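Local coordinates for protein sugar kinase MJ0406 (Methanococcus jannaschii, PDB 2C4E) that phosphorylates a wide range of nucleosides to their monophosphates, preferring inosine, guanosine and cytidine, with ATP as the best phosphate donor and magnesium or manganese as cofactor, at residues Thr14-Ile19 against Ala37-Gly42; Lys119-Leu124 against Pro141-Lys146; Pro127-Glu132 against Gly153-Ser158; Val208-Val213 against Ile222-Lys227. All blocks are in the same frame, centred on the assembly; numbering follows the deposited sequence.

How the interactions relate
From the N terminus, interaction 1 comes first: Ala37-Gly42 folds back on Thr14-Ile19 and closes a beta hairpin of the small four-stranded sheet. After further strands of both sheets, interactions 2 and 3 cross, their segments alternating along the sequence. Interaction 3, Pro127-Glu132 with Gly153-Ser158, closes the beta-alpha-beta unit of 131-136, 141-151 and 156-159, and interaction 2 packs the preceding connection, Lys119-Leu124, on the start of its helix; their centres lie about 17 Å apart. Interaction 4 follows in series and closes the hairpin of strands 210-214 and 220-223, in the same large sheet that interaction 3 reaches.

Interaction 1 (Thr14-Ile19 against Ala37-Gly42); sequences TALDYI and ARKYYG
Four backbone hydrogen bonds join Thr14-Ile19 to Ala37-Gly42 as an antiparallel hairpin in the small sheet of this ribokinase-family enzyme. Ala15 pairs with Gly42 and Asp17 with Tyr40, both as hydrogen-bonded pairs. The Asp17 N to Tyr40 O bond, 2.9 Å long, is nearly straight, and its donor lies in the carbonyl plane. At the Gly42 end the geometry is less regular: Ala15 N sits above the plane of the Gly42 carbonyl, 56° out of it.

Apolar contacts fall on both faces. On the face of Leu16, Tyr18, Lys39 and Tyr41, the Lys39 chain lies beside the Tyr18 ring, pointing the same way, with Lys39 CB 3.6 Å from Tyr18 CE2. Farther out it bends, and its CE comes within a tight 3.5 Å of Leu16 CD2. That same methyl meets the edge of the Tyr41 ring. On the other face Ile19 CD1 reaches Tyr40 CE1 at 4.0 Å, the two side chains crossing at about a right angle.

A water donates to Asp17 OD2 (3.0 Å) and to Tyr41 O (2.7 Å), tying the carboxylate to the opposite strand. Asp17 binds substrate, and its OD2 lies 3.6 Å from Gly42 CA; a side chain at Gly42 would probably collide with that oxygen as it is placed. The glycine thus leaves room for a substrate-binding carboxylate that backbone pairing and a bridging water help to position.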
loop_
_atom_site.group_PDB
_atom_site.type_symbol
_atom_site.label_atom_id
_atom_site.label_comp_id
_atom_site.label_asym_id
_atom_site.label_seq_id
_atom_site.Cartn_x
_atom_site.Cartn_y
_atom_site.Cartn_z
ATOM N N THR A 14 14.712 -1.719 -8.961
ATOM C CA THR A 14 13.623 -2.081 -9.830
ATOM C C THR A 14 12.400 -2.289 -8.932
ATOM O O THR A 14 12.436 -3.099 -8.015
ATOM C CB THR A 14 13.991 -3.360 -10.591
ATOM O OG1 THR A 14 15.046 -3.072 -11.522
ATOM C CG2 THR A 14 12.832 -3.829 -11.438
ATOM N N ALA A 15 11.335 -1.530 -9.176
ATOM C CA ALA A 15 10.188 -1.495 -8.265
ATOM C C ALA A 15 8.858 -1.372 -8.982
ATOM O O ALA A 15 8.806 -0.934 -10.119
ATOM C CB ALA A 15 10.332 -0.339 -7.290
ATOM N N LEU A 16 7.786 -1.754 -8.293
ATOM C CA LEU A 16 6.426 -1.533 -8.777
ATOM C C LEU A 16 5.838 -0.345 -8.026
ATOM O O LEU A 16 5.825 -0.349 -6.802
ATOM C CB LEU A 16 5.579 -2.778 -8.531
ATOM C CG LEU A 16 6.111 -4.017 -9.256
ATOM C CD1 LEU A 16 5.628 -5.291 -8.571
ATOM C CD2 LEU A 16 5.688 -3.966 -10.717
ATOM N N ASP A 17 5.370 0.663 -8.764
ATOM C CA ASP A 17 4.813 1.893 -8.207
ATOM C C ASP A 17 3.277 1.848 -8.263
ATOM O O ASP A 17 2.696 1.526 -9.294
ATOM C CB ASP A 17 5.282 3.113 -9.007
ATOM C CG ASP A 17 6.796 3.320 -8.984
ATOM O OD1 ASP A 17 7.492 2.779 -8.100
ATOM O OD2 ASP A 17 7.364 4.051 -9.821
ATOM N N TYR A 18 2.629 2.180 -7.153
ATOM C CA TYR A 18 1.172 2.158 -7.078
ATOM C C TYR A 18 0.640 3.494 -6.618
ATOM O O TYR A 18 0.961 3.944 -5.519
ATOM C CB TYR A 18 0.695 1.114 -6.076
ATOM C CG TYR A 18 1.133 -0.291 -6.375
ATOM C CD1 TYR A 18 2.405 -0.736 -6.016
ATOM C CD2 TYR A 18 0.272 -1.186 -7.004
ATOM C CE1 TYR A 18 2.810 -2.033 -6.277
ATOM C CE2 TYR A 18 0.673 -2.491 -7.274
ATOM C CZ TYR A 18 1.937 -2.907 -6.902
ATOM O OH TYR A 18 2.335 -4.195 -7.158
ATOM N N ILE A 19 -0.214 4.105 -7.433
ATOM C CA ILE A 19 -0.774 5.411 -7.111
ATOM C C ILE A 19 -2.239 5.248 -6.727
ATOM O O ILE A 19 -3.059 4.762 -7.512
ATOM C CB ILE A 19 -0.554 6.388 -8.289
ATOM C CG1 ILE A 19 0.959 6.541 -8.519
ATOM C CG2 ILE A 19 -1.169 7.729 -7.984
ATOM C CD1 ILE A 19 1.358 7.132 -9.871
ATOM N N ALA A 37 -6.174 1.023 -7.773
ATOM C CA ALA A 37 -4.781 1.414 -7.783
ATOM C C ALA A 37 -4.021 0.683 -8.874
ATOM O O ALA A 37 -3.735 -0.520 -8.750
ATOM C CB ALA A 37 -4.171 1.142 -6.439
ATOM N N ARG A 38 -3.689 1.418 -9.947
ATOM C CA ARG A 38 -2.965 0.806 -11.033
ATOM C C ARG A 38 -1.509 0.714 -10.610
ATOM O O ARG A 38 -1.014 1.581 -9.844
ATOM C CB ARG A 38 -3.115 1.593 -12.338
ATOM C CG ARG A 38 -2.745 0.772 -13.572
ATOM C CD ARG A 38 -2.675 1.577 -14.868
ATOM N NE ARG A 38 -1.867 0.913 -15.893
ATOM C CZ ARG A 38 -1.786 1.300 -17.167
ATOM N NH1 ARG A 38 -2.465 2.358 -17.604
ATOM N NH2 ARG A 38 -1.018 0.622 -18.013
ATOM N N LYS A 39 -0.871 -0.358 -11.115
ATOM C CA LYS A 39 0.551 -0.664 -10.953
ATOM C C LYS A 39 1.300 -0.097 -12.164
ATOM O O LYS A 39 0.826 -0.209 -13.295
ATOM C CB LYS A 39 0.675 -2.198 -10.882
ATOM C CG LYS A 39 2.046 -2.826 -10.867
ATOM C CD LYS A 39 1.995 -4.264 -11.437
ATOM C CE LYS A 39 2.509 -5.324 -10.465
ATOM N NZ LYS A 39 1.572 -6.479 -10.346
ATOM N N TYR A 40 2.441 0.548 -11.919
ATOM C CA TYR A 40 3.328 1.034 -12.986
ATOM C C TYR A 40 4.708 0.467 -12.760
ATOM O O TYR A 40 5.156 0.363 -11.623
ATOM C CB TYR A 40 3.439 2.556 -12.988
ATOM C CG TYR A 40 2.134 3.253 -13.264
ATOM C CD1 TYR A 40 1.358 3.735 -12.220
ATOM C CD2 TYR A 40 1.671 3.418 -14.568
ATOM C CE1 TYR A 40 0.149 4.366 -12.461
ATOM C CE2 TYR A 40 0.467 4.057 -14.822
ATOM C CZ TYR A 40 -0.290 4.526 -13.763
ATOM O OH TYR A 40 -1.484 5.157 -13.997
ATOM N N TYR A 41 5.373 0.107 -13.849
ATOM C CA TYR A 41 6.755 -0.340 -13.773
ATOM C C TYR A 41 7.619 0.853 -13.385
ATOM O O TYR A 41 7.508 1.939 -13.964
ATOM C CB TYR A 41 7.186 -0.974 -15.100
ATOM C CG TYR A 41 6.367 -2.199 -15.474
ATOM C CD1 TYR A 41 5.838 -2.349 -16.754
ATOM C CD2 TYR A 41 6.098 -3.196 -14.540
ATOM C CE1 TYR A 41 5.091 -3.456 -17.092
ATOM C CE2 TYR A 41 5.345 -4.303 -14.871
ATOM C CZ TYR A 41 4.841 -4.430 -16.149
ATOM O OH TYR A 41 4.085 -5.538 -16.475
ATOM N N GLY A 42 8.469 0.646 -12.383
ATOM C CA GLY A 42 9.273 1.713 -11.815
ATOM C C GLY A 42 10.586 1.262 -11.213
ATOM O O GLY A 42 11.128 0.208 -11.581
HETATM O O HOH W 1 6.594 4.086 -12.675
#

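Interaction 2 (Lys119-Leu124 against Pro141-Lys146); sequences KHYKEL and PEFNLK
Tyr121 and Phe143 form the close-packed part of this contact, their side chains crossing at about a right angle. Tyr121 CD2 lies over one face of the Phe143 ring, toward its rim, 3.6 Å from Phe143 CD2, with the ring planes at 46°. Phe143 CG, anti to the backbone N (chi1 -178°), puts the start of the ring beside Tyr121, and Phe143 CE1 meets Leu124 CB, just after the 3-10 segment, at 4.0 Å. The contact sets the N-terminal part of helix 141-151, from a beta-alpha-beta unit of the ribokinase fold, against the connection ahead of strand 131-136. An alanine at Phe143 would probably open a gap beside Tyr121 and Leu124. Beyond the rings the contact turns polar and looser. Lys146 NZ makes a weak hydrogen bond of 3.4 Å to Leu124 O, and also donates to Asn125 OD1. A water accepts from Lys146 NZ at 2.8 Å and lies at the same distance from Tyr121 O, to which it can donate. On the exposed side, Glu142 OE1 comes no nearer than 4.3 Å to Lys122 CB.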
loop_
_atom_site.group_PDB
_atom_site.type_symbol
_atom_site.label_atom_id
_atom_site.label_comp_id
_atom_site.label_asym_id
_atom_site.label_seq_id
_atom_site.Cartn_x
_atom_site.Cartn_y
_atom_site.Cartn_z
ATOM N N LYS A 119 16.851 -5.854 0.810
ATOM C CA LYS A 119 17.605 -6.342 1.966
ATOM C C LYS A 119 18.813 -7.189 1.537
ATOM O O LYS A 119 19.782 -7.314 2.282
ATOM C CB LYS A 119 16.701 -7.117 2.950
ATOM C CG LYS A 119 16.216 -8.477 2.454
ATOM C CD LYS A 119 17.242 -9.568 2.697
ATOM C CE LYS A 119 16.643 -10.830 3.210
ATOM N NZ LYS A 119 17.687 -11.781 3.698
ATOM N N HIS A 120 18.750 -7.770 0.340
ATOM C CA HIS A 120 19.792 -8.682 -0.124
ATOM C C HIS A 120 21.077 -7.984 -0.583
ATOM O O HIS A 120 22.106 -8.649 -0.657
ATOM C CB HIS A 120 19.275 -9.587 -1.257
ATOM C CG HIS A 120 18.277 -10.606 -0.815
ATOM N ND1 HIS A 120 18.590 -11.632 0.052
ATOM C CD2 HIS A 120 16.963 -10.751 -1.109
ATOM C CE1 HIS A 120 17.515 -12.367 0.264
ATOM N NE2 HIS A 120 16.517 -11.858 -0.433
ATOM N N TYR A 121 21.044 -6.686 -0.907
ATOM C CA TYR A 121 22.274 -6.012 -1.347
ATOM C C TYR A 121 23.437 -6.202 -0.367
ATOM O O TYR A 121 24.561 -6.420 -0.791
ATOM C CB TYR A 121 22.080 -4.505 -1.607
ATOM C CG TYR A 121 21.266 -4.191 -2.840
ATOM C CD1 TYR A 121 19.975 -3.691 -2.723
ATOM C CD2 TYR A 121 21.766 -4.425 -4.121
ATOM C CE1 TYR A 121 19.214 -3.401 -3.828
ATOM C CE2 TYR A 121 21.003 -4.137 -5.244
ATOM C CZ TYR A 121 19.726 -3.619 -5.085
ATOM O OH TYR A 121 18.941 -3.346 -6.170
ATOM N N LYS A 122 23.178 -6.127 0.936
ATOM C CA LYS A 122 24.259 -6.285 1.920
ATOM C C LYS A 122 24.873 -7.694 1.942
ATOM O O LYS A 122 25.957 -7.889 2.487
ATOM C CB LYS A 122 23.807 -5.845 3.321
ATOM C CG LYS A 122 22.723 -6.690 3.952
ATOM C CD LYS A 122 22.305 -6.098 5.309
ATOM C CE LYS A 122 20.941 -6.585 5.776
ATOM N NZ LYS A 122 19.894 -6.464 4.718
ATOM N N GLU A 123 24.184 -8.668 1.357
ATOM C CA GLU A 123 24.713 -10.027 1.209
ATOM C C GLU A 123 25.567 -10.203 -0.046
ATOM O O GLU A 123 26.236 -11.218 -0.196
ATOM C CB GLU A 123 23.565 -11.037 1.140
ATOM C CG GLU A 123 22.680 -11.090 2.378
ATOM C CD GLU A 123 21.277 -11.599 2.079
ATOM O OE1 GLU A 123 21.079 -12.309 1.062
ATOM O OE2 GLU A 123 20.366 -11.284 2.868
ATOM N N LEU A 124 25.519 -9.229 -0.950
ATOM C CA LEU A 124 26.107 -9.359 -2.279
ATOM C C LEU A 124 27.310 -8.449 -2.493
ATOM O O LEU A 124 27.547 -7.502 -1.752
ATOM C CB LEU A 124 25.055 -9.041 -3.352
ATOM C CG LEU A 124 23.759 -9.855 -3.292
ATOM C CD1 LEU A 124 22.709 -9.232 -4.196
ATOM C CD2 LEU A 124 24.003 -11.310 -3.672
ATOM N N PRO A 141 23.084 2.119 -0.348
ATOM C CA PRO A 141 24.296 2.950 -0.426
ATOM C C PRO A 141 25.608 2.180 -0.277
ATOM O O PRO A 141 26.566 2.499 -0.990
ATOM C CB PRO A 141 24.093 3.948 0.717
ATOM C CG PRO A 141 22.580 4.101 0.756
ATOM C CD PRO A 141 22.117 2.673 0.617
ATOM N N GLU A 142 25.668 1.179 0.596
ATOM C CA GLU A 142 26.918 0.437 0.782
ATOM C C GLU A 142 27.252 -0.348 -0.482
ATOM O O GLU A 142 28.403 -0.347 -0.938
ATOM C CB GLU A 142 26.862 -0.498 1.999
ATOM C CG GLU A 142 28.089 -1.402 2.117
ATOM C CD GLU A 142 28.029 -2.434 3.243
ATOM O OE1 GLU A 142 26.931 -2.860 3.676
ATOM O OE2 GLU A 142 29.115 -2.844 3.690
ATOM N N PHE A 143 26.244 -0.981 -1.072
ATOM C CA PHE A 143 26.459 -1.743 -2.301
ATOM C C PHE A 143 26.808 -0.765 -3.427
ATOM O O PHE A 143 27.691 -1.027 -4.239
ATOM C CB PHE A 143 25.208 -2.558 -2.636
ATOM C CG PHE A 143 25.344 -3.413 -3.861
ATOM C CD1 PHE A 143 25.894 -4.677 -3.782
ATOM C CD2 PHE A 143 24.912 -2.955 -5.098
ATOM C CE1 PHE A 143 26.015 -5.486 -4.912
ATOM C CE2 PHE A 143 25.029 -3.768 -6.232
ATOM C CZ PHE A 143 25.586 -5.030 -6.133
ATOM N N ASN A 144 26.156 0.396 -3.433
ATOM C CA ASN A 144 26.395 1.402 -4.463
ATOM C C ASN A 144 27.829 1.919 -4.404
ATOM O O ASN A 144 28.496 2.045 -5.444
ATOM C CB ASN A 144 25.399 2.558 -4.356
ATOM C CG ASN A 144 24.003 2.181 -4.855
ATOM O OD1 ASN A 144 23.006 2.905 -4.631
ATOM N ND2 ASN A 144 23.919 1.064 -5.511
ATOM N N LEU A 145 28.339 2.147 -3.198
ATOM C CA LEU A 145 29.746 2.537 -3.061
ATOM C C LEU A 145 30.666 1.422 -3.549
ATOM O O LEU A 145 31.663 1.686 -4.236
ATOM C CB LEU A 145 30.074 2.912 -1.613
ATOM C CG LEU A 145 31.523 3.302 -1.313
ATOM C CD1 LEU A 145 31.997 4.477 -2.183
ATOM C CD2 LEU A 145 31.684 3.637 0.154
ATOM N N LYS A 146 30.360 0.168 -3.224
ATOM C CA LYS A 146 31.169 -0.931 -3.745
ATOM C C LYS A 146 31.203 -0.893 -5.262
ATOM O O LYS A 146 32.245 -1.101 -5.858
ATOM C CB LYS A 146 30.641 -2.305 -3.319
ATOM C CG LYS A 146 30.756 -2.615 -1.845
ATOM C CD LYS A 146 30.149 -3.982 -1.572
ATOM C CE LYS A 146 30.439 -4.465 -0.169
ATOM N NZ LYS A 146 29.561 -5.612 0.214
HETATM O O HOH W 2 26.917 -4.944 -0.330
#

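Interaction 3 (Pro127-Glu132 against Gly153-Ser158); sequences PNFNTE and GNNLVS
Asn155 reaches across to Pro127-Glu132 and uses both hydrogens of its amide nitrogen on backbone carbonyls. The contact belongs to the beta-alpha-beta unit of strand 131-136, helix 141-151 and strand 156-159, joining the approach to the first strand with the approach to the second. Asn155 ND2 donates to Thr131 O at 2.8 Å, on a lone pair in the carbonyl plane, and to Phe129 O at 3.0 Å from above that carbonyl's plane. Both bonds are nearly straight, and both acceptors lie close to the plane of the amide, which fixes its rotation. Beside them, Leu156 N donates to Glu132 O at 3.0 Å, tilted 30° from the carbonyl plane, while Leu156 CB lies 3.4 Å from the same oxygen.

The amide is also held from its other end. A water donates to Asn155 OD1 at 2.7 Å and accepts from Phe129 N at 3.0 Å, so Phe129 is linked to the asparagine through both its N-H and its C=O. A leucine in place of Asn155 would probably leave Thr131 O without this donor and the bridging water without its acceptor on OD1.

In the next layer Lys4 donates to Phe129 O as well and also to Asn154 OD1, bringing the N-terminal region into the network. Thr131 OG1 is hydrogen-bonded to Thr9 OG1 of strand 7-11.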
loop_
_atom_site.group_PDB
_atom_site.type_symbol
_atom_site.label_atom_id
_atom_site.label_comp_id
_atom_site.label_asym_id
_atom_site.label_seq_id
_atom_site.Cartn_x
_atom_site.Cartn_y
_atom_site.Cartn_z
ATOM N N PRO A 127 29.612 -7.535 -9.538
ATOM C CA PRO A 127 30.457 -8.233 -10.506
ATOM C C PRO A 127 31.360 -7.237 -11.196
ATOM O O PRO A 127 31.189 -6.034 -11.004
ATOM C CB PRO A 127 29.438 -8.801 -11.494
ATOM C CG PRO A 127 28.351 -7.822 -11.495
ATOM C CD PRO A 127 28.272 -7.273 -10.084
ATOM N N ASN A 128 32.322 -7.725 -11.979
ATOM C CA ASN A 128 32.993 -6.864 -12.929
ATOM C C ASN A 128 31.958 -6.412 -13.968
ATOM O O ASN A 128 31.048 -7.163 -14.341
ATOM C CB ASN A 128 34.181 -7.563 -13.595
ATOM C CG ASN A 128 35.328 -7.821 -12.623
ATOM O OD1 ASN A 128 35.680 -8.972 -12.348
ATOM N ND2 ASN A 128 35.907 -6.743 -12.086
ATOM N N PHE A 129 32.077 -5.165 -14.383
ATOM C CA PHE A 129 31.229 -4.588 -15.394
ATOM C C PHE A 129 32.058 -4.425 -16.646
ATOM O O PHE A 129 33.217 -4.009 -16.577
ATOM C CB PHE A 129 30.741 -3.214 -14.923
ATOM C CG PHE A 129 29.950 -3.254 -13.638
ATOM C CD1 PHE A 129 28.662 -3.729 -13.636
ATOM C CD2 PHE A 129 30.500 -2.825 -12.444
ATOM C CE1 PHE A 129 27.925 -3.762 -12.466
ATOM C CE2 PHE A 129 29.750 -2.872 -11.280
ATOM C CZ PHE A 129 28.466 -3.328 -11.314
ATOM N N ASN A 130 31.474 -4.755 -17.792
ATOM C CA ASN A 130 32.161 -4.609 -19.058
ATOM C C ASN A 130 31.554 -3.521 -19.919
ATOM O O ASN A 130 31.824 -3.453 -21.122
ATOM C CB ASN A 130 32.141 -5.950 -19.816
ATOM C CG ASN A 130 32.862 -7.049 -19.066
ATOM O OD1 ASN A 130 32.412 -8.212 -19.052
ATOM N ND2 ASN A 130 33.996 -6.709 -18.453
ATOM N N THR A 131 30.756 -2.661 -19.298
ATOM C CA THR A 131 30.056 -1.595 -19.997
ATOM C C THR A 131 30.833 -0.278 -20.010
ATOM O O THR A 131 31.731 -0.064 -19.212
ATOM C CB THR A 131 28.692 -1.368 -19.321
ATOM O OG1 THR A 131 28.857 -1.336 -17.892
ATOM C CG2 THR A 131 27.767 -2.545 -19.596
ATOM N N GLU A 132 30.474 0.614 -20.925
ATOM C CA GLU A 132 31.120 1.922 -20.992
ATOM C C GLU A 132 30.801 2.782 -19.781
ATOM O O GLU A 132 31.652 3.531 -19.339
ATOM C CB GLU A 132 30.720 2.663 -22.259
ATOM C CG GLU A 132 31.540 2.184 -23.444
ATOM C CD GLU A 132 31.103 2.730 -24.773
ATOM O OE1 GLU A 132 30.453 3.796 -24.813
ATOM O OE2 GLU A 132 31.459 2.081 -25.784
ATOM N N GLY A 153 37.762 3.937 -12.850
ATOM C CA GLY A 153 39.049 3.709 -13.464
ATOM C C GLY A 153 39.008 2.598 -14.480
ATOM O O GLY A 153 40.025 2.301 -15.087
ATOM N N ASN A 154 37.830 2.007 -14.679
ATOM C CA ASN A 154 37.621 0.960 -15.668
ATOM C C ASN A 154 36.427 1.429 -16.505
ATOM O O ASN A 154 36.597 1.830 -17.653
ATOM C CB ASN A 154 37.366 -0.383 -14.978
ATOM C CG ASN A 154 37.089 -1.524 -15.958
ATOM O OD1 ASN A 154 36.687 -2.623 -15.554
ATOM N ND2 ASN A 154 37.317 -1.277 -17.231
ATOM N N ASN A 155 35.244 1.409 -15.918
ATOM C CA ASN A 155 34.038 1.963 -16.530
ATOM C C ASN A 155 33.858 3.395 -16.079
ATOM O O ASN A 155 34.272 3.761 -14.978
ATOM C CB ASN A 155 32.800 1.178 -16.086
ATOM C CG ASN A 155 33.101 -0.264 -15.868
ATOM O OD1 ASN A 155 33.515 -0.671 -14.774
ATOM N ND2 ASN A 155 32.961 -1.055 -16.930
ATOM N N LEU A 156 33.197 4.213 -16.886
ATOM C CA LEU A 156 32.800 5.526 -16.398
ATOM C C LEU A 156 31.699 5.321 -15.370
ATOM O O LEU A 156 30.810 4.510 -15.586
ATOM C CB LEU A 156 32.292 6.387 -17.532
ATOM C CG LEU A 156 33.425 6.826 -18.464
ATOM C CD1 LEU A 156 32.827 7.497 -19.683
ATOM C CD2 LEU A 156 34.405 7.780 -17.754
ATOM N N VAL A 157 31.789 6.021 -14.251
ATOM C CA VAL A 157 30.790 5.933 -13.214
ATOM C C VAL A 157 29.900 7.155 -13.248
ATOM O O VAL A 157 30.382 8.278 -13.224
ATOM C CB VAL A 157 31.449 5.808 -11.839
ATOM C CG1 VAL A 157 30.416 5.906 -10.744
ATOM C CG2 VAL A 157 32.255 4.490 -11.775
ATOM N N SER A 158 28.597 6.909 -13.292
ATOM C CA SER A 158 27.578 7.943 -13.170
ATOM C C SER A 158 26.824 7.674 -11.867
ATOM O O SER A 158 26.540 6.529 -11.539
ATOM C CB SER A 158 26.641 7.903 -14.384
ATOM O OG SER A 158 25.507 8.743 -14.204
HETATM O O HOH W 3 33.905 -2.964 -13.348
#

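Interaction 4 (Val208-Val213 against Ile222-Lys227); sequences VDALIV and IYTKDK
Leu211 and Tyr223 lie side by side and point the same way, from facing strands of an antiparallel beta hairpin near one end of the large sheet of the ribokinase fold. Leu211 CD2 touches Tyr223 CD1 at 3.9 Å. The tyrosine torsion (chi1 -62°) sets CG beside the backbone N, and the ring edge then passes Leu211 and Val213, Tyr223 CE1 meeting Val213 CG2 at 4.2 Å in a pair that crosses obliquely. Phe190 of helix 187-197 packs on both Leu211 and Val213. The other face carries Ile212 and Ile222, which meet through their CG1 atoms at 4.2 Å; Phe253 of helix 245-258 touches both. A helix thus packs on each face, 187-197 on the Leu211 side and 245-258 on the Ile212 side. Two nearly straight backbone bonds hold the Leu211-Tyr223 pair, Leu211 N to Tyr223 O at 3.0 Å and Tyr223 N to Leu211 O at 2.8 Å. Beyond Tyr223 direct pairing gives way to a water, which donates to Asp209 O at 2.7 Å and accepts from Lys225 N at 3.0 Å.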
loop_
_atom_site.group_PDB
_atom_site.type_symbol
_atom_site.label_atom_id
_atom_site.label_comp_id
_atom_site.label_asym_id
_atom_site.label_seq_id
_atom_site.Cartn_x
_atom_site.Cartn_y
_atom_site.Cartn_z
ATOM N N VAL A 208 35.242 15.071 -9.884
ATOM C CA VAL A 208 34.404 14.514 -10.958
ATOM C C VAL A 208 34.717 15.193 -12.286
ATOM O O VAL A 208 35.377 16.236 -12.344
ATOM C CB VAL A 208 32.888 14.626 -10.637
ATOM C CG1 VAL A 208 32.590 14.108 -9.254
ATOM C CG2 VAL A 208 32.375 16.071 -10.787
ATOM N N ASP A 209 34.301 14.560 -13.375
ATOM C CA ASP A 209 34.474 15.158 -14.691
ATOM C C ASP A 209 33.357 16.110 -15.070
ATOM O O ASP A 209 33.589 17.075 -15.791
ATOM C CB ASP A 209 34.564 14.070 -15.761
ATOM C CG ASP A 209 35.736 13.166 -15.584
ATOM O OD1 ASP A 209 36.872 13.638 -15.348
ATOM O OD2 ASP A 209 35.631 11.937 -15.754
ATOM N N ALA A 210 32.143 15.815 -14.615
ATOM C CA ALA A 210 30.983 16.644 -14.892
ATOM C C ALA A 210 30.029 16.573 -13.729
ATOM O O ALA A 210 29.718 15.485 -13.222
ATOM C CB ALA A 210 30.278 16.212 -16.162
ATOM N N LEU A 211 29.589 17.753 -13.294
ATOM C CA LEU A 211 28.570 17.896 -12.292
ATOM C C LEU A 211 27.356 18.465 -13.007
ATOM O O LEU A 211 27.446 19.517 -13.626
ATOM C CB LEU A 211 29.040 18.901 -11.226
ATOM C CG LEU A 211 27.965 19.499 -10.326
ATOM C CD1 LEU A 211 27.338 18.402 -9.490
ATOM C CD2 LEU A 211 28.567 20.600 -9.446
ATOM N N ILE A 212 26.236 17.769 -12.919
ATOM C CA ILE A 212 25.024 18.142 -13.603
ATOM C C ILE A 212 23.969 18.413 -12.546
ATOM O O ILE A 212 23.553 17.515 -11.800
ATOM C CB ILE A 212 24.551 17.034 -14.552
ATOM C CG1 ILE A 212 25.665 16.670 -15.559
ATOM C CG2 ILE A 212 23.270 17.503 -15.254
ATOM C CD1 ILE A 212 26.501 15.459 -15.158
ATOM N N VAL A 213 23.582 19.669 -12.446
ATOM C CA VAL A 213 22.565 20.087 -11.505
ATOM C C VAL A 213 21.278 20.339 -12.270
ATOM O O VAL A 213 21.205 21.220 -13.126
ATOM C CB VAL A 213 22.990 21.351 -10.724
ATOM C CG1 VAL A 213 21.887 21.783 -9.771
ATOM C CG2 VAL A 213 24.304 21.112 -9.980
ATOM N N ILE A 222 25.387 22.094 -16.618
ATOM C CA ILE A 222 26.511 21.189 -16.603
ATOM C C ILE A 222 27.782 21.967 -16.292
ATOM O O ILE A 222 28.109 22.928 -16.982
ATOM C CB ILE A 222 26.659 20.522 -17.985
ATOM C CG1 ILE A 222 25.356 19.820 -18.382
ATOM C CG2 ILE A 222 27.845 19.569 -17.966
ATOM C CD1 ILE A 222 25.247 19.542 -19.879
ATOM N N TYR A 223 28.506 21.543 -15.264
ATOM C CA TYR A 223 29.781 22.158 -14.919
ATOM C C TYR A 223 30.892 21.190 -15.217
ATOM O O TYR A 223 30.837 20.045 -14.789
ATOM C CB TYR A 223 29.847 22.484 -13.426
ATOM C CG TYR A 223 28.816 23.459 -12.957
ATOM C CD1 TYR A 223 27.622 23.031 -12.386
ATOM C CD2 TYR A 223 29.042 24.824 -13.062
ATOM C CE1 TYR A 223 26.683 23.946 -11.932
ATOM C CE2 TYR A 223 28.116 25.734 -12.611
ATOM C CZ TYR A 223 26.930 25.288 -12.058
ATOM O OH TYR A 223 26.014 26.223 -11.607
ATOM N N THR A 224 31.889 21.641 -15.963
ATOM C CA THR A 224 33.153 20.922 -16.090
ATOM C C THR A 224 34.283 21.861 -15.669
ATOM O O THR A 224 34.044 23.020 -15.337
ATOM C CB THR A 224 33.363 20.454 -17.528
ATOM O OG1 THR A 224 33.504 21.591 -18.392
ATOM C CG2 THR A 224 32.121 19.746 -18.062
ATOM N N LYS A 225 35.516 21.370 -15.687
ATOM C CA LYS A 225 36.668 22.201 -15.336
ATOM C C LYS A 225 36.775 23.401 -16.263
ATOM O O LYS A 225 37.088 24.506 -15.828
ATOM C CB LYS A 225 37.957 21.376 -15.389
ATOM C CG LYS A 225 38.108 20.395 -14.235
ATOM C CD LYS A 225 39.464 19.703 -14.267
ATOM C CE LYS A 225 39.552 18.594 -13.232
ATOM N NZ LYS A 225 40.631 17.620 -13.545
ATOM N N ASP A 226 36.469 23.175 -17.538
ATOM C CA ASP A 226 36.650 24.173 -18.586
ATOM C C ASP A 226 35.454 25.109 -18.780
ATOM O O ASP A 226 35.626 26.215 -19.294
ATOM C CB ASP A 226 36.926 23.463 -19.921
ATOM C CG ASP A 226 38.301 22.810 -19.972
ATOM O OD1 ASP A 226 39.274 23.511 -20.332
ATOM O OD2 ASP A 226 38.506 21.607 -19.681
ATOM N N LYS A 227 34.257 24.677 -18.375
ATOM C CA LYS A 227 33.016 25.270 -18.883
ATOM C C LYS A 227 31.822 25.159 -17.928
ATOM O O LYS A 227 31.715 24.205 -17.169
ATOM C CB LYS A 227 32.636 24.548 -20.192
ATOM C CG LYS A 227 32.391 25.434 -21.393
ATOM C CD LYS A 227 31.743 24.639 -22.540
ATOM C CE LYS A 227 32.784 24.023 -23.465
ATOM N NZ LYS A 227 32.176 23.039 -24.402
HETATM O O HOH W 4 35.920 18.429 -16.048
#